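Local coordinates for protein alpha-galactosidase 1 (Saccharomyces cerevisiae, PDB 3LRK) that catalyses the hydrolysis of terminal, non-reducing alpha-D-galactose residues from alpha-D-galactosides such as galactose oligosaccharides, galactomannans and galactolipids, at residues P30-D35 with S311-N316; I292-N297 with S305-A310; Q317-I322 with S427-L432. The protein carries 1 engineered substitution. All blocks are in the same frame, centred on the assembly; numbering follows the deposited sequence.

Contact 1. Residues P30-D35 with S311-N316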
ATOM      1  N   PRO A  30      -6.921 -27.114  16.560  1.00 18.87           N
ATOM      2  CA  PRO A  30      -6.409 -25.919  17.233  1.00 19.32           C
ATOM      3  C   PRO A  30      -6.137 -26.200  18.712  1.00 20.35           C
ATOM      4  O   PRO A  30      -6.798 -27.056  19.301  1.00 20.52           O
ATOM      5  CB  PRO A  30      -7.548 -24.911  17.057  1.00 19.21           C
ATOM      6  CG  PRO A  30      -8.262 -25.375  15.830  1.00 18.09           C
ATOM      7  CD  PRO A  30      -8.253 -26.868  15.984  1.00 19.18           C
ATOM      8  N   GLN A  31      -5.151 -25.518  19.289  1.00 20.86           N
ATOM      9  CA  GLN A  31      -4.809 -25.725  20.703  1.00 21.08           C
ATOM     10  C   GLN A  31      -5.871 -25.151  21.625  1.00 21.10           C
ATOM     11  O   GLN A  31      -6.596 -24.236  21.254  1.00 21.18           O
ATOM     12  CB  GLN A  31      -3.413 -25.174  21.046  1.00 20.62           C
ATOM     13  CG  GLN A  31      -3.277 -23.654  21.042  1.00 20.77           C
ATOM     14  CD  GLN A  31      -2.934 -23.078  19.675  1.00 20.17           C
ATOM     15  OE1 GLN A  31      -3.364 -23.604  18.634  1.00 19.04           O
ATOM     16  NE2 GLN A  31      -2.151 -21.990  19.669  1.00 17.09           N
ATOM     17  N   MET A  32      -5.970 -25.722  22.824  1.00 21.19           N
ATOM     18  CA  MET A  32      -6.846 -25.198  23.861  1.00 21.31           C
ATOM     19  C   MET A  32      -6.050 -25.113  25.154  1.00 20.96           C
ATOM     20  O   MET A  32      -5.199 -25.961  25.422  1.00 20.05           O
ATOM     21  CB  MET A  32      -8.063 -26.114  24.084  1.00 21.33           C
ATOM     22  CG  MET A  32      -9.024 -26.222  22.909  1.00 22.14           C
ATOM     23  SD  MET A  32     -10.171 -27.626  23.090  1.00 23.63           S
ATOM     24  CE  MET A  32     -11.204 -27.007  24.423  1.00 24.38           C
ATOM     25  N   GLY A  33      -6.338 -24.091  25.952  1.00 20.73           N
ATOM     26  CA  GLY A  33      -5.643 -23.920  27.211  1.00 20.82           C
ATOM     27  C   GLY A  33      -5.967 -22.623  27.912  1.00 20.68           C
ATOM     28  O   GLY A  33      -7.089 -22.141  27.848  1.00 20.65           O
ATOM     29  N   TRP A  34      -4.962 -22.059  28.567  1.00 21.46           N
ATOM     30  CA  TRP A  34      -5.111 -20.847  29.356  1.00 21.81           C
ATOM     31  C   TRP A  34      -3.781 -20.093  29.395  1.00 22.18           C
ATOM     32  O   TRP A  34      -2.707 -20.702  29.405  1.00 21.73           O
ATOM     33  CB  TRP A  34      -5.573 -21.217  30.774  1.00 22.41           C
ATOM     34  CG  TRP A  34      -5.558 -20.087  31.790  1.00 22.57           C
ATOM     35  CD1 TRP A  34      -6.568 -19.201  32.046  1.00 22.55           C
ATOM     36  CD2 TRP A  34      -4.499 -19.759  32.697  1.00 23.48           C
ATOM     37  NE1 TRP A  34      -6.196 -18.329  33.044  1.00 23.58           N
ATOM     38  CE2 TRP A  34      -4.933 -18.650  33.465  1.00 23.68           C
ATOM     39  CE3 TRP A  34      -3.220 -20.289  32.937  1.00 24.25           C
ATOM     40  CZ2 TRP A  34      -4.134 -18.059  34.452  1.00 23.12           C
ATOM     41  CZ3 TRP A  34      -2.424 -19.695  33.925  1.00 24.07           C
ATOM     42  CH2 TRP A  34      -2.891 -18.595  34.668  1.00 23.01           C
ATOM     43  N   ASP A  35      -3.870 -18.767  29.426  1.00 22.67           N
ATOM     44  CA  ASP A  35      -2.706 -17.891  29.514  1.00 23.45           C
ATOM     45  C   ASP A  35      -2.991 -16.876  30.633  1.00 24.18           C
ATOM     46  O   ASP A  35      -4.105 -16.353  30.735  1.00 24.12           O
ATOM     47  CB  ASP A  35      -2.480 -17.203  28.150  1.00 23.29           C
ATOM     48  CG  ASP A  35      -1.242 -16.306  28.111  1.00 23.33           C
ATOM     49  OD1 ASP A  35      -1.095 -15.413  28.985  1.00 22.24           O
ATOM     50  OD2 ASP A  35      -0.420 -16.469  27.164  1.00 21.31           O
ATOM     51  N   SER A 311     -20.614 -28.819  22.759  1.00 25.59           N
ATOM     52  CA  SER A 311     -21.149 -28.745  21.399  1.00 26.03           C
ATOM     53  C   SER A 311     -20.361 -27.760  20.527  1.00 25.41           C
ATOM     54  O   SER A 311     -20.116 -28.000  19.338  1.00 25.32           O
ATOM     55  CB  SER A 311     -22.602 -28.277  21.477  1.00 25.78           C
ATOM     56  OG  SER A 311     -23.335 -28.798  20.393  1.00 31.18           O
ATOM     57  N   VAL A 312     -19.984 -26.640  21.127  1.00 24.86           N
ATOM     58  CA  VAL A 312     -19.258 -25.595  20.409  1.00 24.00           C
ATOM     59  C   VAL A 312     -17.773 -25.959  20.253  1.00 23.99           C
ATOM     60  O   VAL A 312     -17.183 -25.741  19.186  1.00 24.09           O
ATOM     61  CB  VAL A 312     -19.479 -24.215  21.072  1.00 24.05           C
ATOM     62  CG1 VAL A 312     -18.595 -23.142  20.444  1.00 23.10           C
ATOM     63  CG2 VAL A 312     -20.953 -23.807  20.976  1.00 23.89           C
ATOM     64  N   ILE A 313     -17.179 -26.522  21.303  1.00 23.50           N
ATOM     65  CA  ILE A 313     -15.802 -27.043  21.257  1.00 23.60           C
ATOM     66  C   ILE A 313     -15.640 -28.143  20.193  1.00 23.80           C
ATOM     67  O   ILE A 313     -14.616 -28.206  19.496  1.00 23.46           O
ATOM     68  CB  ILE A 313     -15.336 -27.559  22.644  1.00 23.39           C
ATOM     69  CG1 ILE A 313     -15.371 -26.428  23.682  1.00 24.20           C
ATOM     70  CG2 ILE A 313     -13.924 -28.182  22.566  1.00 23.14           C
ATOM     71  CD1 ILE A 313     -15.167 -26.902  25.139  1.00 24.35           C
ATOM     72  N   ALA A 314     -16.667 -28.983  20.047  1.00 23.35           N
ATOM     73  CA  ALA A 314     -16.645 -30.046  19.051  1.00 23.39           C
ATOM     74  C   ALA A 314     -16.531 -29.492  17.615  1.00 23.25           C
ATOM     75  O   ALA A 314     -15.906 -30.121  16.764  1.00 23.31           O
ATOM     76  CB  ALA A 314     -17.873 -30.940  19.193  1.00 22.95           C
ATOM     77  N   ILE A 315     -17.130 -28.326  17.366  1.00 23.21           N
ATOM     78  CA  ILE A 315     -16.966 -27.597  16.098  1.00 23.42           C
ATOM     79  C   ILE A 315     -15.500 -27.226  15.888  1.00 23.66           C
ATOM     80  O   ILE A 315     -14.939 -27.488  14.825  1.00 23.46           O
ATOM     81  CB  ILE A 315     -17.838 -26.305  16.031  1.00 23.45           C
ATOM     82  CG1 ILE A 315     -19.340 -26.633  16.123  1.00 23.62           C
ATOM     83  CG2 ILE A 315     -17.526 -25.475  14.757  1.00 23.33           C
ATOM     84  CD1 ILE A 315     -19.852 -27.626  15.057  1.00 23.93           C
ATOM     85  N   ASN A 316     -14.904 -26.616  16.914  1.00 23.38           N
ATOM     86  CA  ASN A 316     -13.518 -26.157  16.885  1.00 23.11           C
ATOM     87  C   ASN A 316     -12.547 -27.310  16.721  1.00 23.44           C
ATOM     88  O   ASN A 316     -11.508 -27.172  16.086  1.00 23.30           O
ATOM     89  CB  ASN A 316     -13.182 -25.389  18.166  1.00 22.67           C
ATOM     90  CG  ASN A 316     -11.770 -24.811  18.149  1.00 21.44           C
ATOM     91  OD1 ASN A 316     -10.869 -25.344  18.788  1.00 19.90           O
ATOM     92  ND2 ASN A 316     -11.574 -23.735  17.390  1.00 21.30           N
TER
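In the (beta/alpha)8 barrel of this family 27 glycosidase, P30 and M32, at the entry to the first barrel strand, 32-35, pack against N316 and I313 on one side of the late helix 310-316. I313 and N316 are three residues apart, about one helical turn. The thioether of M32 reaches out from the strand and bends at its last torsion (chi3 71°), which lays its methyl group on I313. There M32 CE comes to 3.5 Å from I313 CG2, tighter than usual for two carbons, while M32 SD follows at 3.8 Å from the same I313 CG2. The delta methyl of I313 adds a looser contact, with I313 CD1 4.0 Å from M32 CE.

At the helix end, the side chains of P30 and N316 come from opposite directions. The proline ring meets the backbone carbonyl first, P30 CD lying 3.3 Å from N316 O, and then the amide, with P30 CB 3.8 Å from N316 OD1. The N316 side chain is extended (chi1 -176°, CG opposite the backbone N), which carries the amide out toward the proline. Strand and helix therefore meet through van der Waals contact alone, whereas the buried amide is satisfied by other partners: N316 ND2 donates to A284 O and S288 O, tying the helix end to helix 273-285 and the loop after it.

Contact 2. Residues I292-N297 with S305-A310; sequences IGANVN and SIYSQA
The hydroxyl of Y307 is held by two backbone groups: it is hydrogen-bonded to the carbonyl oxygen of V266, and it receives a weak bond from the backbone of G293, whose N lies 3.5 Å from Y307 OH with an N-H...O angle of 147°. Helix 301-307 thus sends its last tyrosine back to the loop that follows the eighth barrel strand, 290-292.

One face of the ring is covered by I292. Its CG1 stands 4.0 Å from the centroid of the Y307 ring, 24° off the normal, a CH-pi contact displaced toward the rim. The other branch reaches further along the ring, I292 CG2 lying 3.6 Å from Y307 CZ. With chi1 at -60°, CG1 lies beside the backbone N and CG2 anti to it, a rotation that turns both branches to the aromatic. A294 adds its methyl obliquely, with A294 CB 4.1 Å from Y307 CE1, and F280 of helix 273-285 also touches the tyrosine.

Further along the loop, an Asx turn forms as N297 N donates to N295 OD1 at 3.0 Å, from above the carbonyl plane. A phenylalanine in place of Y307 would probably keep much of the CH-pi packing but leave the V266 carbonyl without its hydroxyl partner and G293 N without its weak one. I292 thus packs over one face, while the buried phenol oxygen joins the loops after strands 258-260 and 290-292 through V266 O and, weakly, G293 N.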
ATOM      1  N   ILE A 292      -8.294 -19.769  27.210  1.00 22.50           N
ATOM      2  CA  ILE A 292      -9.018 -19.047  28.244  1.00 22.59           C
ATOM      3  C   ILE A 292      -8.207 -17.829  28.671  1.00 22.54           C
ATOM      4  O   ILE A 292      -7.046 -17.959  29.048  1.00 22.71           O
ATOM      5  CB  ILE A 292      -9.296 -19.955  29.486  1.00 22.56           C
ATOM      6  CG1 ILE A 292     -10.131 -21.182  29.086  1.00 22.34           C
ATOM      7  CG2 ILE A 292      -9.977 -19.156  30.604  1.00 22.35           C
ATOM      8  CD1 ILE A 292     -10.204 -22.266  30.152  1.00 22.10           C
ATOM      9  N   GLY A 293      -8.819 -16.647  28.591  1.00 22.91           N
ATOM     10  CA  GLY A 293      -8.177 -15.396  29.035  1.00 23.41           C
ATOM     11  C   GLY A 293      -8.619 -14.962  30.428  1.00 24.04           C
ATOM     12  O   GLY A 293      -7.999 -14.093  31.049  1.00 24.25           O
ATOM     13  N   ALA A 294      -9.680 -15.587  30.922  1.00 24.49           N
ATOM     14  CA  ALA A 294     -10.244 -15.298  32.240  1.00 25.18           C
ATOM     15  C   ALA A 294      -9.350 -15.764  33.399  1.00 25.75           C
ATOM     16  O   ALA A 294      -8.440 -16.583  33.216  1.00 25.35           O
ATOM     17  CB  ALA A 294     -11.629 -15.919  32.352  1.00 24.83           C
ATOM     18  N   ASN A 295      -9.591 -15.200  34.583  1.00 26.74           N
ATOM     19  CA  ASN A 295      -9.042 -15.736  35.829  1.00 27.61           C
ATOM     20  C   ASN A 295      -9.985 -16.842  36.270  1.00 27.93           C
ATOM     21  O   ASN A 295     -11.136 -16.568  36.627  1.00 27.94           O
ATOM     22  CB  ASN A 295      -8.961 -14.643  36.908  1.00 27.83           C
ATOM     23  CG  ASN A 295      -8.451 -15.165  38.259  1.00 28.67           C
ATOM     24  OD1 ASN A 295      -8.178 -16.355  38.430  1.00 30.08           O
ATOM     25  ND2 ASN A 295      -8.306 -14.258  39.218  1.00 29.53           N
ATOM     26  N   VAL A 296      -9.515 -18.085  36.225  1.00 28.32           N
ATOM     27  CA  VAL A 296     -10.386 -19.234  36.498  1.00 29.22           C
ATOM     28  C   VAL A 296     -10.799 -19.328  37.979  1.00 30.24           C
ATOM     29  O   VAL A 296     -11.797 -19.973  38.306  1.00 30.13           O
ATOM     30  CB  VAL A 296      -9.795 -20.582  35.980  1.00 29.04           C
ATOM     31  CG1 VAL A 296      -9.691 -20.578  34.445  1.00 28.78           C
ATOM     32  CG2 VAL A 296      -8.441 -20.879  36.616  1.00 28.53           C
ATOM     33  N   ASN A 297     -10.033 -18.675  38.851  1.00 31.59           N
ATOM     34  CA  ASN A 297     -10.367 -18.582  40.280  1.00 33.23           C
ATOM     35  C   ASN A 297     -11.203 -17.338  40.581  1.00 33.45           C
ATOM     36  O   ASN A 297     -11.524 -17.048  41.734  1.00 33.68           O
ATOM     37  CB  ASN A 297      -9.098 -18.613  41.143  1.00 33.61           C
ATOM     38  CG  ASN A 297      -8.472 -20.000  41.217  1.00 36.04           C
ATOM     39  OD1 ASN A 297      -7.413 -20.240  40.633  1.00 38.55           O
ATOM     40  ND2 ASN A 297      -9.121 -20.921  41.939  1.00 37.63           N
ATOM     41  N   SER A 305     -19.974 -21.577  31.895  1.00 26.11           N
ATOM     42  CA  SER A 305     -20.772 -22.481  31.056  1.00 26.37           C
ATOM     43  C   SER A 305     -20.589 -22.214  29.555  1.00 26.14           C
ATOM     44  O   SER A 305     -20.889 -23.076  28.725  1.00 25.90           O
ATOM     45  CB  SER A 305     -22.250 -22.446  31.433  1.00 26.79           C
ATOM     46  OG  SER A 305     -22.803 -21.181  31.184  1.00 28.07           O
ATOM     47  N   ILE A 306     -20.106 -21.021  29.215  1.00 25.81           N
ATOM     48  CA  ILE A 306     -19.706 -20.745  27.832  1.00 25.57           C
ATOM     49  C   ILE A 306     -18.449 -21.571  27.487  1.00 25.71           C
ATOM     50  O   ILE A 306     -18.451 -22.341  26.513  1.00 25.48           O
ATOM     51  CB  ILE A 306     -19.555 -19.220  27.567  1.00 25.62           C
ATOM     52  CG1 ILE A 306     -20.952 -18.582  27.506  1.00 25.07           C
ATOM     53  CG2 ILE A 306     -18.786 -18.951  26.250  1.00 25.28           C
ATOM     54  CD1 ILE A 306     -20.978 -17.094  27.691  1.00 24.55           C
ATOM     55  N   TYR A 307     -17.408 -21.454  28.315  1.00 25.55           N
ATOM     56  CA  TYR A 307     -16.168 -22.226  28.125  1.00 25.23           C
ATOM     57  C   TYR A 307     -16.394 -23.737  28.133  1.00 25.76           C
ATOM     58  O   TYR A 307     -15.592 -24.489  27.589  1.00 25.07           O
ATOM     59  CB  TYR A 307     -15.159 -21.910  29.224  1.00 25.08           C
ATOM     60  CG  TYR A 307     -14.395 -20.620  29.048  1.00 24.87           C
ATOM     61  CD1 TYR A 307     -14.429 -19.636  30.035  1.00 23.73           C
ATOM     62  CD2 TYR A 307     -13.616 -20.392  27.901  1.00 25.07           C
ATOM     63  CE1 TYR A 307     -13.711 -18.440  29.890  1.00 24.54           C
ATOM     64  CE2 TYR A 307     -12.899 -19.199  27.744  1.00 24.24           C
ATOM     65  CZ  TYR A 307     -12.953 -18.234  28.738  1.00 23.44           C
ATOM     66  OH  TYR A 307     -12.249 -17.066  28.577  1.00 23.03           O
ATOM     67  N   SER A 308     -17.476 -24.172  28.776  1.00 26.26           N
ATOM     68  CA  SER A 308     -17.733 -25.595  28.962  1.00 27.18           C
ATOM     69  C   SER A 308     -18.743 -26.169  27.965  1.00 27.52           C
ATOM     70  O   SER A 308     -19.134 -27.330  28.086  1.00 27.58           O
ATOM     71  CB  SER A 308     -18.173 -25.871  30.408  1.00 26.89           C
ATOM     72  OG  SER A 308     -19.534 -25.526  30.583  1.00 29.30           O
ATOM     73  N   GLN A 309     -19.145 -25.377  26.970  1.00 27.88           N
ATOM     74  CA  GLN A 309     -20.101 -25.858  25.962  1.00 28.21           C
ATOM     75  C   GLN A 309     -19.452 -26.851  24.989  1.00 27.97           C
ATOM     76  O   GLN A 309     -18.845 -26.459  23.977  1.00 28.20           O
ATOM     77  CB  GLN A 309     -20.788 -24.693  25.230  1.00 28.13           C
ATOM     78  CG  GLN A 309     -21.981 -25.107  24.320  1.00 29.78           C
ATOM     79  CD  GLN A 309     -23.246 -25.488  25.103  1.00 30.39           C
ATOM     80  OE1 GLN A 309     -23.230 -25.576  26.329  1.00 31.97           O
ATOM     81  NE2 GLN A 309     -24.342 -25.713  24.387  1.00 28.95           N
ATOM     82  N   ALA A 310     -19.610 -28.137  25.304  1.00 27.17           N
ATOM     83  CA  ALA A 310     -19.025 -29.238  24.539  1.00 26.35           C
ATOM     84  C   ALA A 310     -19.376 -29.206  23.057  1.00 25.91           C
ATOM     85  O   ALA A 310     -18.538 -29.508  22.217  1.00 25.23           O
ATOM     86  CB  ALA A 310     -19.423 -30.576  25.151  1.00 26.56           C
TER

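Contact 3. Residues Q317-I322 with S427-L432; sequences QDSNGI and SYKDGL
Q317 and Y428 bury the larger share of this contact, Y428 being wholly enclosed, whereas S319 and K429 meet at its exposed margin. The aliphatic base of the glutamine lies against the ring obliquely, Q317 CB 3.9 Å and Q317 CG 4.1 Å from Y428 CD1. Bent at chi2 (-67°), the side chain turns its amide 62° from the ring plane. Q317 OE1 is hydrogen-bonded to T29 OG1, the amide nitrogen turns to P30, and Y428 OH is hydrogen-bonded to M64 O.

On the looser side, S319 OG is 3.9 Å from K429 CG, a van der Waals approach only; the lysine chain then leads away and is exposed. S319 belongs to a type II turn from D318 to G321, and its OG makes a weak hydrogen bond to D351 OD1. S427 N-caps the facing helix, D430 N donating to S427 OG at 3.2 Å.

Segment 317-322 connects helix 310-316 to strand 325-331, which opens the C-terminal antiparallel sheet. From helix 428-433, the Y428 ring also meets that of Y421, planes about 20° apart, and lies on I313 and A314 of helix 310-316 and L439 of helix 437-440.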
ATOM      1  N   GLN A 317     -12.920 -28.458  17.279  1.00 23.96           N
ATOM      2  CA  GLN A 317     -12.067 -29.635  17.318  1.00 24.24           C
ATOM      3  C   GLN A 317     -12.489 -30.680  16.291  1.00 24.79           C
ATOM      4  O   GLN A 317     -12.118 -31.848  16.403  1.00 24.31           O
ATOM      5  CB  GLN A 317     -12.062 -30.233  18.731  1.00 24.28           C
ATOM      6  CG  GLN A 317     -11.456 -29.307  19.798  1.00 24.90           C
ATOM      7  CD  GLN A 317      -9.965 -29.083  19.607  1.00 25.19           C
ATOM      8  OE1 GLN A 317      -9.180 -30.033  19.615  1.00 24.92           O
ATOM      9  NE2 GLN A 317      -9.564 -27.821  19.445  1.00 25.15           N
ATOM     10  N   ASP A 318     -13.248 -30.249  15.283  1.00 25.14           N
ATOM     11  CA  ASP A 318     -13.605 -31.122  14.166  1.00 25.72           C
ATOM     12  C   ASP A 318     -12.336 -31.731  13.559  1.00 26.36           C
ATOM     13  O   ASP A 318     -11.351 -31.029  13.335  1.00 25.80           O
ATOM     14  CB  ASP A 318     -14.366 -30.339  13.091  1.00 25.45           C
ATOM     15  CG  ASP A 318     -15.052 -31.250  12.078  1.00 25.98           C
ATOM     16  OD1 ASP A 318     -15.682 -32.239  12.507  1.00 25.28           O
ATOM     17  OD2 ASP A 318     -14.959 -30.983  10.858  1.00 25.27           O
ATOM     18  N   SER A 319     -12.348 -33.031  13.291  1.00 26.70           N
ATOM     19  CA  SER A 319     -11.173 -33.645  12.690  1.00 28.08           C
ATOM     20  C   SER A 319     -11.077 -33.185  11.233  1.00 27.95           C
ATOM     21  O   SER A 319     -12.091 -32.880  10.607  1.00 27.78           O
ATOM     22  CB  SER A 319     -11.184 -35.167  12.833  1.00 28.23           C
ATOM     23  OG  SER A 319     -12.376 -35.704  12.322  1.00 31.63           O
ATOM     24  N   ASN A 320      -9.855 -33.070  10.723  1.00 28.47           N
ATOM     25  CA  ASN A 320      -9.635 -32.519   9.374  1.00 29.28           C
ATOM     26  C   ASN A 320     -10.280 -31.137   9.224  1.00 28.79           C
ATOM     27  O   ASN A 320     -10.785 -30.776   8.158  1.00 29.10           O
ATOM     28  CB  ASN A 320     -10.125 -33.504   8.296  1.00 29.94           C
ATOM     29  CG  ASN A 320      -9.555 -34.901   8.488  1.00 31.62           C
ATOM     30  OD1 ASN A 320      -8.335 -35.083   8.567  1.00 34.41           O
ATOM     31  ND2 ASN A 320     -10.438 -35.898   8.571  1.00 31.65           N
ATOM     32  N   GLY A 321     -10.213 -30.372  10.315  1.00 28.06           N
ATOM     33  CA  GLY A 321     -10.884 -29.090  10.483  1.00 27.02           C
ATOM     34  C   GLY A 321     -10.732 -28.083   9.370  1.00 26.74           C
ATOM     35  O   GLY A 321      -9.636 -27.855   8.855  1.00 26.72           O
ATOM     36  N   ILE A 322     -11.857 -27.479   9.006  1.00 26.04           N
ATOM     37  CA  ILE A 322     -11.895 -26.422   8.013  1.00 25.92           C
ATOM     38  C   ILE A 322     -12.556 -25.205   8.657  1.00 25.60           C
ATOM     39  O   ILE A 322     -13.665 -25.319   9.175  1.00 25.31           O
ATOM     40  CB  ILE A 322     -12.674 -26.872   6.742  1.00 26.23           C
ATOM     41  CG1 ILE A 322     -11.968 -28.070   6.090  1.00 26.91           C
ATOM     42  CG2 ILE A 322     -12.832 -25.714   5.754  1.00 25.91           C
ATOM     43  CD1 ILE A 322     -12.764 -28.747   4.995  1.00 30.64           C
ATOM     44  N   SER A 427     -12.933 -38.964  22.933  1.00 36.44           N
ATOM     45  CA  SER A 427     -12.606 -37.856  22.030  1.00 36.58           C
ATOM     46  C   SER A 427     -13.844 -37.262  21.356  1.00 36.66           C
ATOM     47  O   SER A 427     -14.896 -37.911  21.258  1.00 36.66           O
ATOM     48  CB  SER A 427     -11.612 -38.321  20.962  1.00 36.65           C
ATOM     49  OG  SER A 427     -12.235 -39.219  20.057  1.00 36.54           O
ATOM     50  N   TYR A 428     -13.719 -36.021  20.897  1.00 36.75           N
ATOM     51  CA  TYR A 428     -14.807 -35.374  20.174  1.00 36.78           C
ATOM     52  C   TYR A 428     -15.225 -36.169  18.934  1.00 37.34           C
ATOM     53  O   TYR A 428     -16.420 -36.325  18.678  1.00 37.16           O
ATOM     54  CB  TYR A 428     -14.463 -33.912  19.859  1.00 35.96           C
ATOM     55  CG  TYR A 428     -14.458 -33.055  21.106  1.00 34.50           C
ATOM     56  CD1 TYR A 428     -13.266 -32.538  21.624  1.00 33.47           C
ATOM     57  CD2 TYR A 428     -15.647 -32.794  21.794  1.00 32.74           C
ATOM     58  CE1 TYR A 428     -13.260 -31.768  22.795  1.00 32.57           C
ATOM     59  CE2 TYR A 428     -15.662 -32.024  22.953  1.00 32.23           C
ATOM     60  CZ  TYR A 428     -14.467 -31.512  23.452  1.00 33.01           C
ATOM     61  OH  TYR A 428     -14.495 -30.749  24.602  1.00 32.08           O
ATOM     62  N   LYS A 429     -14.246 -36.698  18.200  1.00 38.50           N
ATOM     63  CA  LYS A 429     -14.504 -37.527  17.014  1.00 39.78           C
ATOM     64  C   LYS A 429     -15.405 -38.712  17.353  1.00 40.37           C
ATOM     65  O   LYS A 429     -16.469 -38.896  16.744  1.00 40.45           O
ATOM     66  CB  LYS A 429     -13.191 -38.034  16.401  1.00 40.00           C
ATOM     67  CG  LYS A 429     -13.291 -38.398  14.916  1.00 41.67           C
ATOM     68  CD  LYS A 429     -12.210 -39.402  14.485  1.00 43.79           C
ATOM     69  CE  LYS A 429     -12.829 -40.766  14.132  1.00 45.59           C
ATOM     70  NZ  LYS A 429     -11.851 -41.903  14.101  1.00 45.67           N
ATOM     71  N   ASP A 430     -14.979 -39.497  18.341  1.00 40.97           N
ATOM     72  CA  ASP A 430     -15.716 -40.684  18.772  1.00 41.55           C
ATOM     73  C   ASP A 430     -17.121 -40.348  19.275  1.00 41.70           C
ATOM     74  O   ASP A 430     -18.087 -41.018  18.902  1.00 41.36           O
ATOM     75  CB  ASP A 430     -14.917 -41.452  19.830  1.00 41.79           C
ATOM     76  CG  ASP A 430     -13.677 -42.129  19.253  1.00 42.87           C
ATOM     77  OD1 ASP A 430     -13.430 -42.024  18.026  1.00 44.08           O
ATOM     78  OD2 ASP A 430     -12.943 -42.774  20.029  1.00 43.77           O
ATOM     79  N   GLY A 431     -17.227 -39.302  20.100  1.00 41.80           N
ATOM     80  CA  GLY A 431     -18.514 -38.818  20.598  1.00 41.99           C
ATOM     81  C   GLY A 431     -19.517 -38.503  19.497  1.00 42.48           C
ATOM     82  O   GLY A 431     -20.684 -38.900  19.583  1.00 42.54           O
ATOM     83  N   LEU A 432     -19.060 -37.796  18.461  1.00 42.68           N
ATOM     84  CA  LEU A 432     -19.909 -37.424  17.321  1.00 43.12           C
ATOM     85  C   LEU A 432     -20.424 -38.649  16.554  1.00 43.71           C
ATOM     86  O   LEU A 432     -21.575 -38.668  16.109  1.00 43.55           O
ATOM     87  CB  LEU A 432     -19.178 -36.458  16.376  1.00 42.69           C
ATOM     88  CG  LEU A 432     -18.885 -35.035  16.886  1.00 41.70           C
ATOM     89  CD1 LEU A 432     -17.796 -34.372  16.059  1.00 40.80           C
ATOM     90  CD2 LEU A 432     -20.133 -34.154  16.942  1.00 39.81           C
TER

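In the fold
Contacts 1 and 2 adjoin, their centres about 10 Å apart. Strands 32-35 and 290-292, first and eighth in the barrel, close it side by side, with G33 O 2.7 Å from I292 N; W34 NE1 also bonds to A294 O. Contact 3 lies about 11 Å from contact 1, centre to centre, with Q317 NE2 2.9 Å from P30 O. I313 touches both other contacts, CD1 near Y307 O and CG2 near Y428 OH. G293 is roughly 10 Å from the side chains of substrate-binding D72 and K147, and a bound N-acetylglucosamine lies about 7 Å from the A294 side chain. The packing of contact 1 is remote from these sites, although D35, ending its strand, lies close to D72 and forms a long, weak ion pair with K147.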